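Local coordinates for DNA-binding protein reb1 (Schizosaccharomyces pombe, PDB 5EYB), which binds specific DNA sites in the rRNA genes and upstream of many RNA polymerase II genes, and has a role in terminating transcription by RNA polymerase I, at residues D179-R183 / R210-V215; I251-V256 / C268-F272; M333-Y337 / S348-F353. All coordinates share one frame; numbering follows the deposited sequence.

Contact 1: D179-R183 / R210-V215. With nucleotides of chain B.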
loop_
_atom_site.group_PDB
_atom_site.type_symbol
_atom_site.label_atom_id
_atom_site.label_comp_id
_atom_site.label_asym_id
_atom_site.label_seq_id
_atom_site.Cartn_x
_atom_site.Cartn_y
_atom_site.Cartn_z
ATOM N N ASP A 179 -13.080 10.921 -13.963
ATOM C CA ASP A 179 -13.146 9.461 -13.919
ATOM C C ASP A 179 -13.950 8.931 -15.094
ATOM O O ASP A 179 -13.605 7.917 -15.699
ATOM C CB ASP A 179 -13.770 8.982 -12.607
ATOM C CG ASP A 179 -12.771 8.929 -11.471
ATOM O OD1 ASP A 179 -11.558 8.822 -11.748
ATOM O OD2 ASP A 179 -13.200 8.981 -10.298
ATOM N N GLU A 180 -15.031 9.637 -15.408
ATOM C CA GLU A 180 -15.919 9.258 -16.496
ATOM C C GLU A 180 -15.261 9.485 -17.850
ATOM O O GLU A 180 -15.378 8.656 -18.757
ATOM C CB GLU A 180 -17.230 10.044 -16.406
ATOM C CG GLU A 180 -18.281 9.629 -17.420
ATOM C CD GLU A 180 -18.821 8.231 -17.174
ATOM O OE1 GLU A 180 -18.594 7.682 -16.075
ATOM O OE2 GLU A 180 -19.477 7.682 -18.084
ATOM N N GLU A 181 -14.570 10.614 -17.981
ATOM C CA GLU A 181 -13.873 10.947 -19.216
ATOM C C GLU A 181 -12.821 9.893 -19.527
ATOM O O GLU A 181 -12.598 9.541 -20.684
ATOM C CB GLU A 181 -13.223 12.326 -19.113
ATOM C CG GLU A 181 -12.605 12.810 -20.413
ATOM C CD GLU A 181 -13.650 13.208 -21.441
ATOM O OE1 GLU A 181 -14.826 13.388 -21.060
ATOM O OE2 GLU A 181 -13.296 13.345 -22.633
ATOM N N LEU A 182 -12.180 9.392 -18.478
ATOM C CA LEU A 182 -11.201 8.331 -18.624
ATOM C C LEU A 182 -11.860 7.062 -19.143
ATOM O O LEU A 182 -11.360 6.432 -20.076
ATOM C CB LEU A 182 -10.504 8.053 -17.294
ATOM C CG LEU A 182 -9.568 6.843 -17.311
ATOM C CD1 LEU A 182 -8.364 7.112 -18.197
ATOM C CD2 LEU A 182 -9.140 6.468 -15.902
ATOM N N ARG A 183 -12.983 6.698 -18.533
ATOM C CA ARG A 183 -13.735 5.509 -18.926
ATOM C C ARG A 183 -14.080 5.521 -20.410
ATOM O O ARG A 183 -13.836 4.548 -21.120
ATOM C CB ARG A 183 -15.021 5.392 -18.106
ATOM C CG ARG A 183 -15.802 4.112 -18.354
ATOM C CD ARG A 183 -17.174 4.159 -17.700
ATOM N NE ARG A 183 -18.016 5.204 -18.278
ATOM C CZ ARG A 183 -18.661 5.093 -19.437
ATOM N NH1 ARG A 183 -18.561 3.981 -20.155
ATOM N NH2 ARG A 183 -19.402 6.096 -19.883
ATOM N N ARG A 210 -5.647 4.699 -12.321
ATOM C CA ARG A 210 -7.026 5.120 -12.084
ATOM C C ARG A 210 -8.013 4.125 -12.666
ATOM O O ARG A 210 -9.030 3.819 -12.052
ATOM C CB ARG A 210 -7.292 6.498 -12.674
ATOM C CG ARG A 210 -7.638 7.535 -11.636
ATOM C CD ARG A 210 -8.905 7.195 -10.871
ATOM N NE ARG A 210 -8.897 7.825 -9.553
ATOM C CZ ARG A 210 -9.965 7.969 -8.776
ATOM N NH1 ARG A 210 -11.150 7.541 -9.184
ATOM N NH2 ARG A 210 -9.849 8.552 -7.591
ATOM N N TRP A 211 -7.704 3.618 -13.854
ATOM C CA TRP A 211 -8.561 2.637 -14.505
ATOM C C TRP A 211 -8.502 1.279 -13.804
ATOM O O TRP A 211 -9.528 0.762 -13.361
ATOM C CB TRP A 211 -8.184 2.482 -15.983
ATOM C CG TRP A 211 -8.928 1.374 -16.668
ATOM C CD1 TRP A 211 -8.484 0.102 -16.892
ATOM C CD2 TRP A 211 -10.256 1.434 -17.205
ATOM N NE1 TRP A 211 -9.449 -0.630 -17.539
ATOM C CE2 TRP A 211 -10.546 0.164 -17.743
ATOM C CE3 TRP A 211 -11.224 2.439 -17.286
ATOM C CZ2 TRP A 211 -11.763 -0.126 -18.353
ATOM C CZ3 TRP A 211 -12.432 2.149 -17.892
ATOM C CH2 TRP A 211 -12.691 0.877 -18.418
ATOM N N ARG A 212 -7.302 0.712 -13.699
ATOM C CA ARG A 212 -7.133 -0.629 -13.142
ATOM C C ARG A 212 -7.640 -0.759 -11.706
ATOM O O ARG A 212 -8.254 -1.764 -11.349
ATOM C CB ARG A 212 -5.663 -1.049 -13.190
ATOM C CG ARG A 212 -5.405 -2.423 -12.575
ATOM C CD ARG A 212 -3.927 -2.725 -12.463
ATOM N NE ARG A 212 -3.236 -1.751 -11.625
ATOM C CZ ARG A 212 -1.922 -1.740 -11.424
ATOM N NH1 ARG A 212 -1.153 -2.654 -12.001
ATOM N NH2 ARG A 212 -1.374 -0.811 -10.649
ATOM N N ASP A 213 -7.391 0.257 -10.888
ATOM C CA ASP A 213 -7.664 0.146 -9.461
ATOM C C ASP A 213 -8.953 0.832 -9.004
ATOM O O ASP A 213 -9.355 0.680 -7.854
ATOM C CB ASP A 213 -6.482 0.700 -8.660
ATOM C CG ASP A 213 -5.244 -0.172 -8.772
ATOM O OD1 ASP A 213 -5.389 -1.412 -8.755
ATOM O OD2 ASP A 213 -4.127 0.379 -8.878
ATOM N N VAL A 214 -9.602 1.588 -9.884
ATOM C CA VAL A 214 -10.825 2.286 -9.492
ATOM C C VAL A 214 -11.942 2.225 -10.534
ATOM O O VAL A 214 -13.003 1.655 -10.283
ATOM C CB VAL A 214 -10.558 3.775 -9.182
ATOM C CG1 VAL A 214 -11.864 4.476 -8.850
ATOM C CG2 VAL A 214 -9.567 3.929 -8.037
ATOM N N VAL A 215 -11.698 2.816 -11.699
ATOM C CA VAL A 215 -12.751 3.042 -12.685
ATOM C C VAL A 215 -13.201 1.767 -13.418
ATOM O O VAL A 215 -14.371 1.641 -13.773
ATOM C CB VAL A 215 -12.302 4.103 -13.713
ATOM C CG1 VAL A 215 -13.409 4.398 -14.722
ATOM C CG2 VAL A 215 -11.898 5.383 -12.994
ATOM P P DG B 13 2.337 -10.185 -11.308
ATOM O OP1 DG B 13 3.030 -11.475 -11.115
ATOM O OP2 DG B 13 0.868 -10.102 -11.152
ATOM O "O5'" DG B 13 2.985 -9.081 -10.348
ATOM C "C5'" DG B 13 4.351 -8.729 -10.505
ATOM C "C4'" DG B 13 4.744 -7.634 -9.533
ATOM O "O4'" DG B 13 4.307 -6.359 -10.037
ATOM C "C3'" DG B 13 4.140 -7.758 -8.133
ATOM O "O3'" DG B 13 5.151 -8.127 -7.217
ATOM C "C2'" DG B 13 3.580 -6.357 -7.823
ATOM C "C1'" DG B 13 4.145 -5.497 -8.949
ATOM N N9 DG B 13 3.260 -4.409 -9.353
ATOM C C8 DG B 13 2.098 -4.517 -10.080
ATOM N N7 DG B 13 1.511 -3.374 -10.293
ATOM C C5 DG B 13 2.337 -2.446 -9.669
ATOM C C6 DG B 13 2.213 -1.041 -9.566
ATOM O O6 DG B 13 1.321 -0.313 -10.018
ATOM N N1 DG B 13 3.265 -0.481 -8.851
ATOM C C2 DG B 13 4.307 -1.187 -8.303
ATOM N N2 DG B 13 5.224 -0.468 -7.650
ATOM N N3 DG B 13 4.438 -2.505 -8.391
ATOM C C4 DG B 13 3.418 -3.067 -9.087
#
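Asp179 and Val215 mark the nearest backbone approach, their CA atoms 6.5 Å apart, where two helical segments cross at -120° with their axes 10.9 Å apart. At one end of the crossing Asp179 and Arg210 form a salt bridge: the side chains meet at about a right angle, and NH1 of Arg210 lies 2.7 Å from OD2 of Asp179. The arginine chain bends at chi2 (-61°), which carries its guanidinium over to the acid. A leucine in place of Arg210 would probably leave the Asp179 carboxylate without its positive mate across the crossing. Both helices belong to the first Myb-type repeat; 204-215, closing the predicted helix-turn-helix, is its recognition helix. Between them, Leu182 pushes CD2 against CB of Arg210 (3.7 Å) and toward Val215, while Met200 also touches this leucine. Farther along, the indole of Trp211 turns its edge to Arg183, CZ3 of Trp211 3.9 Å from CG of Arg183, and Trp193 meets the same ring. Arg212 faces the DNA instead. Its guanidinium lies edge-on to guanine DG13 of chain B, NH2 giving a fairly straight bond to O6 (2.8 Å, 163°) and NH1 a more bent one to N7 (3.2 Å).

Contact 2: I251-V256 / C268-F272. With nucleotides of chain C; nucleotides of chain B.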
loop_
_atom_site.group_PDB
_atom_site.type_symbol
_atom_site.label_atom_id
_atom_site.label_comp_id
_atom_site.label_asym_id
_atom_site.label_seq_id
_atom_site.Cartn_x
_atom_site.Cartn_y
_atom_site.Cartn_z
ATOM N N ILE A 251 0.749 -15.797 -8.070
ATOM C CA ILE A 251 -0.576 -15.191 -7.951
ATOM C C ILE A 251 -0.665 -13.812 -8.607
ATOM O O ILE A 251 0.000 -12.868 -8.179
ATOM C CB ILE A 251 -0.997 -15.053 -6.473
ATOM C CG1 ILE A 251 -0.807 -16.378 -5.732
ATOM C CG2 ILE A 251 -2.442 -14.582 -6.373
ATOM C CD1 ILE A 251 -1.086 -16.296 -4.244
ATOM N N ASN A 252 -1.498 -13.701 -9.639
ATOM C CA ASN A 252 -1.730 -12.427 -10.315
ATOM C C ASN A 252 -2.929 -11.707 -9.713
ATOM O O ASN A 252 -4.074 -11.990 -10.067
ATOM C CB ASN A 252 -1.946 -12.640 -11.816
ATOM C CG ASN A 252 -2.074 -11.331 -12.586
ATOM O OD1 ASN A 252 -3.104 -10.659 -12.530
ATOM N ND2 ASN A 252 -1.028 -10.970 -13.318
ATOM N N TRP A 253 -2.665 -10.767 -8.810
ATOM C CA TRP A 253 -3.736 -10.107 -8.072
ATOM C C TRP A 253 -4.607 -9.218 -8.953
ATOM O O TRP A 253 -5.744 -8.913 -8.599
ATOM C CB TRP A 253 -3.158 -9.295 -6.913
ATOM C CG TRP A 253 -2.515 -10.159 -5.882
ATOM C CD1 TRP A 253 -1.198 -10.177 -5.532
ATOM C CD2 TRP A 253 -3.159 -11.157 -5.082
ATOM N NE1 TRP A 253 -0.983 -11.116 -4.553
ATOM C CE2 TRP A 253 -2.171 -11.733 -4.260
ATOM C CE3 TRP A 253 -4.476 -11.617 -4.977
ATOM C CZ2 TRP A 253 -2.457 -12.745 -3.347
ATOM C CZ3 TRP A 253 -4.759 -12.620 -4.071
ATOM C CH2 TRP A 253 -3.753 -13.174 -3.267
ATOM N N THR A 254 -4.081 -8.809 -10.102
ATOM C CA THR A 254 -4.870 -8.019 -11.040
ATOM C C THR A 254 -5.942 -8.893 -11.684
ATOM O O THR A 254 -7.092 -8.478 -11.828
ATOM C CB THR A 254 -3.996 -7.378 -12.132
ATOM O OG1 THR A 254 -3.043 -6.497 -11.527
ATOM C CG2 THR A 254 -4.856 -6.584 -13.096
ATOM N N LEU A 255 -5.566 -10.112 -12.059
ATOM C CA LEU A 255 -6.532 -11.050 -12.618
ATOM C C LEU A 255 -7.490 -11.527 -11.533
ATOM O O LEU A 255 -8.677 -11.721 -11.789
ATOM C CB LEU A 255 -5.830 -12.243 -13.268
ATOM C CG LEU A 255 -6.741 -13.294 -13.912
ATOM C CD1 LEU A 255 -7.548 -12.689 -15.055
ATOM C CD2 LEU A 255 -5.935 -14.499 -14.388
ATOM N N VAL A 256 -6.967 -11.707 -10.323
ATOM C CA VAL A 256 -7.767 -12.131 -9.178
ATOM C C VAL A 256 -8.916 -11.162 -8.910
ATOM O O VAL A 256 -10.058 -11.578 -8.709
ATOM C CB VAL A 256 -6.894 -12.261 -7.912
ATOM C CG1 VAL A 256 -7.727 -12.080 -6.648
ATOM C CG2 VAL A 256 -6.149 -13.591 -7.909
ATOM N N CYS A 268 -7.786 -7.587 -2.470
ATOM C CA CYS A 268 -7.748 -9.041 -2.558
ATOM C C CYS A 268 -6.446 -9.561 -1.978
ATOM O O CYS A 268 -6.433 -10.515 -1.202
ATOM C CB CYS A 268 -7.899 -9.506 -4.006
ATOM S SG CYS A 268 -9.504 -9.145 -4.756
ATOM N N ARG A 269 -5.351 -8.919 -2.370
ATOM C CA ARG A 269 -4.030 -9.285 -1.892
ATOM C C ARG A 269 -3.976 -9.206 -0.374
ATOM O O ARG A 269 -3.402 -10.076 0.275
ATOM C CB ARG A 269 -2.965 -8.378 -2.511
ATOM C CG ARG A 269 -1.544 -8.714 -2.087
ATOM C CD ARG A 269 -0.546 -7.724 -2.666
ATOM N NE ARG A 269 0.804 -7.958 -2.160
ATOM C CZ ARG A 269 1.271 -7.454 -1.022
ATOM N NH1 ARG A 269 0.499 -6.682 -0.269
ATOM N NH2 ARG A 269 2.510 -7.722 -0.635
ATOM N N TYR A 270 -4.591 -8.170 0.187
ATOM C CA TYR A 270 -4.589 -7.977 1.631
ATOM C C TYR A 270 -5.467 -9.002 2.339
ATOM O O TYR A 270 -5.030 -9.645 3.293
ATOM C CB TYR A 270 -5.046 -6.565 1.992
ATOM C CG TYR A 270 -4.980 -6.287 3.475
ATOM C CD1 TYR A 270 -3.783 -5.917 4.080
ATOM C CD2 TYR A 270 -6.108 -6.408 4.276
ATOM C CE1 TYR A 270 -3.714 -5.668 5.439
ATOM C CE2 TYR A 270 -6.049 -6.161 5.638
ATOM C CZ TYR A 270 -4.850 -5.792 6.214
ATOM O OH TYR A 270 -4.789 -5.546 7.569
ATOM N N LYS A 271 -6.704 -9.146 1.872
ATOM C CA LYS A 271 -7.655 -10.075 2.480
ATOM C C LYS A 271 -7.137 -11.508 2.472
ATOM O O LYS A 271 -7.275 -12.234 3.459
ATOM C CB LYS A 271 -9.002 -10.011 1.761
ATOM C CG LYS A 271 -9.955 -11.138 2.130
ATOM C CD LYS A 271 -10.369 -11.087 3.589
ATOM C CE LYS A 271 -11.223 -9.871 3.861
ATOM N NZ LYS A 271 -11.862 -9.929 5.199
ATOM N N PHE A 272 -6.537 -11.907 1.357
ATOM C CA PHE A 272 -5.996 -13.251 1.227
ATOM C C PHE A 272 -4.876 -13.498 2.231
ATOM O O PHE A 272 -4.743 -14.597 2.767
ATOM C CB PHE A 272 -5.487 -13.488 -0.193
ATOM C CG PHE A 272 -4.843 -14.827 -0.383
ATOM C CD1 PHE A 272 -5.610 -15.946 -0.647
ATOM C CD2 PHE A 272 -3.469 -14.968 -0.292
ATOM C CE1 PHE A 272 -5.020 -17.181 -0.820
ATOM C CE2 PHE A 272 -2.875 -16.200 -0.464
ATOM C CZ PHE A 272 -3.651 -17.307 -0.728
ATOM P P DA C 10 -8.138 -5.469 9.077
ATOM O OP1 DA C 10 -9.271 -6.328 9.480
ATOM O OP2 DA C 10 -6.786 -6.052 8.936
ATOM O "O5'" DA C 10 -8.519 -4.748 7.706
ATOM C "C5'" DA C 10 -9.692 -3.949 7.637
ATOM C "C4'" DA C 10 -9.516 -2.815 6.643
ATOM O "O4'" DA C 10 -8.468 -1.928 7.099
ATOM C "C3'" DA C 10 -9.129 -3.251 5.227
ATOM O "O3'" DA C 10 -10.104 -2.789 4.298
ATOM C "C2'" DA C 10 -7.757 -2.606 4.987
ATOM C "C1'" DA C 10 -7.741 -1.468 5.990
ATOM N N9 DA C 10 -6.396 -1.115 6.433
ATOM C C8 DA C 10 -5.474 -1.945 7.007
ATOM N N7 DA C 10 -4.342 -1.356 7.304
ATOM C C5 DA C 10 -4.531 -0.047 6.893
ATOM C C6 DA C 10 -3.699 1.089 6.930
ATOM N N6 DA C 10 -2.456 1.075 7.426
ATOM N N1 DA C 10 -4.195 2.243 6.437
ATOM C C2 DA C 10 -5.437 2.253 5.943
ATOM N N3 DA C 10 -6.312 1.252 5.856
ATOM C C4 DA C 10 -5.791 0.119 6.353
ATOM P P DG B 13 2.337 -10.185 -11.308
ATOM O OP1 DG B 13 3.030 -11.475 -11.115
ATOM O OP2 DG B 13 0.868 -10.102 -11.152
ATOM O "O5'" DG B 13 2.985 -9.081 -10.348
ATOM C "C5'" DG B 13 4.351 -8.729 -10.505
ATOM C "C4'" DG B 13 4.744 -7.634 -9.533
ATOM O "O4'" DG B 13 4.307 -6.359 -10.037
ATOM C "C3'" DG B 13 4.140 -7.758 -8.133
ATOM O "O3'" DG B 13 5.151 -8.127 -7.217
ATOM C "C2'" DG B 13 3.580 -6.357 -7.823
ATOM C "C1'" DG B 13 4.145 -5.497 -8.949
ATOM N N9 DG B 13 3.260 -4.409 -9.353
ATOM C C8 DG B 13 2.098 -4.517 -10.080
ATOM N N7 DG B 13 1.511 -3.374 -10.293
ATOM C C5 DG B 13 2.337 -2.446 -9.669
ATOM C C6 DG B 13 2.213 -1.041 -9.566
ATOM O O6 DG B 13 1.321 -0.313 -10.018
ATOM N N1 DG B 13 3.265 -0.481 -8.851
ATOM C C2 DG B 13 4.307 -1.187 -8.303
ATOM N N2 DG B 13 5.224 -0.468 -7.650
ATOM N N3 DG B 13 4.438 -2.505 -8.391
ATOM C C4 DG B 13 3.418 -3.067 -9.087
ATOM P P DG B 12 -0.959 -8.496 -16.855
ATOM O OP1 DG B 12 -1.188 -9.917 -17.197
ATOM O OP2 DG B 12 -2.081 -7.654 -16.387
ATOM O "O5'" DG B 12 0.186 -8.381 -15.747
ATOM C "C5'" DG B 12 1.502 -8.817 -16.046
ATOM C "C4'" DG B 12 2.440 -8.529 -14.891
ATOM O "O4'" DG B 12 2.825 -7.136 -14.911
ATOM C "C3'" DG B 12 1.859 -8.797 -13.496
ATOM O "O3'" DG B 12 2.720 -9.682 -12.782
ATOM C "C2'" DG B 12 1.802 -7.409 -12.844
ATOM C "C1'" DG B 12 2.900 -6.671 -13.588
ATOM N N9 DG B 12 2.733 -5.224 -13.602
ATOM C C8 DG B 12 1.703 -4.515 -14.172
ATOM N N7 DG B 12 1.823 -3.225 -14.036
ATOM C C5 DG B 12 3.013 -3.067 -13.337
ATOM C C6 DG B 12 3.660 -1.890 -12.900
ATOM O O6 DG B 12 3.299 -0.718 -13.049
ATOM N N1 DG B 12 4.843 -2.173 -12.227
ATOM C C2 DG B 12 5.339 -3.434 -12.003
ATOM N N2 DG B 12 6.495 -3.503 -11.335
ATOM N N3 DG B 12 4.742 -4.547 -12.407
ATOM C C4 DG B 12 3.587 -4.287 -13.065
#
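Trp253 lies between two aliphatic groups, with Arg269 across one face of its indole and Ile251, from its own segment, over the other. CB of Arg269 sits 3.7 Å from the centroid of the five-membered ring and only 5° off its normal, a CH-pi contact, and CG follows at 3.5 Å from NE1 of Trp253. Because the arginine chain runs extended from CG to NE, its aliphatic part passes over the pyrrole side and the guanidinium travels on to a DNA phosphate, with which it forms a salt bridge. The far end of the indole meets Phe272: CH2 of Trp253 is 3.5 Å from CD2 of Phe272, and the ring planes stand 54° apart, an oblique pairing. CD1 of Ile251 also reaches the phenylalanine. Cys268, whose CB nears CE3 of Trp253, also takes CG1 of Val256 at 3.7 Å from that CB, and Leu234 and Ile237 of helix 228-238 cover this valine.

Asn252 caps helix 253-260. Its OD1 accepts from N of Leu255 in the carbonyl plane, leaving ND2 3.0 Å from OP2 of DG13 of chain B. On the other helix, the hydroxyl of Tyr270 donates a hydrogen bond to OP2 of DA10 of chain C. Tryptophans in the core of a three-helix unit whose last helix reads DNA are characteristic of Myb-type repeats, here the second.

Contact 3: M333-Y337 / S348-F353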
loop_
_atom_site.group_PDB
_atom_site.type_symbol
_atom_site.label_atom_id
_atom_site.label_comp_id
_atom_site.label_asym_id
_atom_site.label_seq_id
_atom_site.Cartn_x
_atom_site.Cartn_y
_atom_site.Cartn_z
ATOM N N MET A 333 -15.014 -29.573 3.972
ATOM C CA MET A 333 -14.526 -30.917 4.279
ATOM C C MET A 333 -15.512 -31.764 5.082
ATOM O O MET A 333 -15.583 -32.979 4.891
ATOM C CB MET A 333 -13.194 -30.837 5.031
ATOM C CG MET A 333 -12.074 -30.195 4.228
ATOM S SD MET A 333 -11.931 -30.871 2.560
ATOM C CE MET A 333 -10.678 -29.795 1.865
ATOM N N ILE A 334 -16.263 -31.134 5.981
ATOM C CA ILE A 334 -17.249 -31.860 6.778
ATOM C C ILE A 334 -18.451 -32.250 5.921
ATOM O O ILE A 334 -19.128 -31.386 5.362
ATOM C CB ILE A 334 -17.731 -31.035 7.982
ATOM C CG1 ILE A 334 -16.562 -30.707 8.909
ATOM C CG2 ILE A 334 -18.817 -31.783 8.740
ATOM C CD1 ILE A 334 -16.923 -29.762 10.029
ATOM N N PRO A 335 -18.720 -33.561 5.817
ATOM C CA PRO A 335 -19.795 -34.087 4.969
ATOM C C PRO A 335 -21.182 -33.590 5.370
ATOM O O PRO A 335 -22.100 -33.611 4.552
ATOM C CB PRO A 335 -19.690 -35.605 5.170
ATOM C CG PRO A 335 -18.298 -35.831 5.637
ATOM C CD PRO A 335 -17.965 -34.639 6.475
ATOM N N SER A 336 -21.324 -33.146 6.614
ATOM C CA SER A 336 -22.610 -32.693 7.128
ATOM C C SER A 336 -23.134 -31.479 6.367
ATOM O O SER A 336 -24.344 -31.307 6.222
ATOM C CB SER A 336 -22.501 -32.368 8.618
ATOM O OG SER A 336 -22.011 -33.483 9.344
ATOM N N TYR A 337 -22.222 -30.645 5.871
ATOM C CA TYR A 337 -22.609 -29.420 5.177
ATOM C C TYR A 337 -23.109 -29.673 3.756
ATOM O O TYR A 337 -23.682 -28.785 3.125
ATOM C CB TYR A 337 -21.443 -28.432 5.156
ATOM C CG TYR A 337 -21.209 -27.768 6.491
ATOM C CD1 TYR A 337 -21.936 -26.646 6.866
ATOM C CD2 TYR A 337 -20.272 -28.269 7.384
ATOM C CE1 TYR A 337 -21.732 -26.037 8.093
ATOM C CE2 TYR A 337 -20.061 -27.668 8.611
ATOM C CZ TYR A 337 -20.794 -26.553 8.959
ATOM O OH TYR A 337 -20.589 -25.950 10.177
ATOM N N SER A 348 -24.943 -30.912 13.270
ATOM C CA SER A 348 -24.526 -32.264 12.918
ATOM C C SER A 348 -23.009 -32.390 12.946
ATOM O O SER A 348 -22.470 -33.414 13.366
ATOM C CB SER A 348 -25.055 -32.651 11.537
ATOM O OG SER A 348 -24.553 -33.915 11.138
ATOM N N ALA A 349 -22.328 -31.341 12.491
ATOM C CA ALA A 349 -20.871 -31.323 12.451
ATOM C C ALA A 349 -20.287 -31.412 13.853
ATOM O O ALA A 349 -19.297 -32.106 14.078
ATOM C CB ALA A 349 -20.374 -30.070 11.751
ATOM N N ILE A 350 -20.907 -30.699 14.789
ATOM C CA ILE A 350 -20.469 -30.706 16.178
ATOM C C ILE A 350 -20.653 -32.086 16.797
ATOM O O ILE A 350 -19.747 -32.616 17.439
ATOM C CB ILE A 350 -21.236 -29.669 17.019
ATOM C CG1 ILE A 350 -21.006 -28.259 16.473
ATOM C CG2 ILE A 350 -20.811 -29.742 18.473
ATOM C CD1 ILE A 350 -21.894 -27.211 17.101
ATOM N N ASP A 351 -21.833 -32.664 16.591
ATOM C CA ASP A 351 -22.159 -33.975 17.138
ATOM C C ASP A 351 -21.230 -35.064 16.607
ATOM O O ASP A 351 -20.810 -35.946 17.356
ATOM C CB ASP A 351 -23.617 -34.333 16.833
ATOM C CG ASP A 351 -24.605 -33.471 17.603
ATOM O OD1 ASP A 351 -24.223 -32.366 18.041
ATOM O OD2 ASP A 351 -25.766 -33.901 17.771
ATOM N N ASP A 352 -20.906 -35.001 15.318
ATOM C CA ASP A 352 -20.001 -35.978 14.716
ATOM C C ASP A 352 -18.576 -35.797 15.232
ATOM O O ASP A 352 -17.815 -36.758 15.333
ATOM C CB ASP A 352 -20.021 -35.877 13.188
ATOM C CG ASP A 352 -21.312 -36.400 12.583
ATOM O OD1 ASP A 352 -22.002 -37.203 13.246
ATOM O OD2 ASP A 352 -21.635 -36.010 11.441
ATOM N N PHE A 353 -18.220 -34.558 15.553
ATOM C CA PHE A 353 -16.905 -34.256 16.102
ATOM C C PHE A 353 -16.764 -34.775 17.528
ATOM O O PHE A 353 -15.666 -35.111 17.972
ATOM C CB PHE A 353 -16.644 -32.750 16.074
ATOM C CG PHE A 353 -15.872 -32.290 14.876
ATOM C CD1 PHE A 353 -14.996 -33.146 14.234
ATOM C CD2 PHE A 353 -16.020 -31.001 14.392
ATOM C CE1 PHE A 353 -14.281 -32.724 13.131
ATOM C CE2 PHE A 353 -15.308 -30.573 13.288
ATOM C CZ PHE A 353 -14.438 -31.437 12.657
#
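Ser336 turns OG back beside its own backbone N (chi1 -56°), whereas in Ser348 the hydroxyl stands opposite the N (chi1 175°), and these two settings bring the oxygens together across the contact. OG of Ser336 and OG of Ser348 share a hydrogen bond of 3.1 Å in which either could be the donor. One helical turn after Ser348, OD2 of Asp352 lies 3.3 Å from OG of Ser336.

Beside this polar group the contact is apolar. Ala349, with only a methyl for a side chain, is consistent with the close approach of the backbones, its CA 5.8 Å from that of Ser336. The methyl meets two residues of the other segment: CG2 of Ile334 lies 3.8 Å from CB of Ala349, and CE2 of Tyr337 lies 4.0 Å from the same CB, which sits oblique to the tyrosine ring. Ile334 carries its other branch farther, so that CD1 touches CE2 of Phe353 at 3.7 Å; these two side chains cross at about a right angle.

Ile334 is where the chain leaves helix 320-333, and the short helix 336-339 then turns it toward helix 342-356. The hydroxyl of Tyr337 is hydrogen-bonded to OG1 of Thr346 in that last helix, while its ring rests on Phe327 of helix 320-333 and Leu291 of helix 284-299. Phe353 packs on Leu284 and Val288, so helix 284-299 backs both halves of the contact.

In the fold
The three contacts follow one another along the chain, each closing before the next opens. Contacts 1 and 2 lie in the first and second Myb-type repeats, their centres about 19 Å apart, and they touch where CD of Arg212 packs 4.0 Å from OG1 of Thr254. Arg265, at the start of helix 265-275, forms a salt bridge with Asp213 across this junction. Both repeats contact the DNA, Arg212 at the base of DG13 of chain B and Asn252 near the same nucleotide's phosphate. Contact 3 is set apart, its centre about 31 Å from that of contact 2 and about 46 Å from that of contact 1. It joins helices at the C-terminal end, its nearest atom about 23 Å from the DNA.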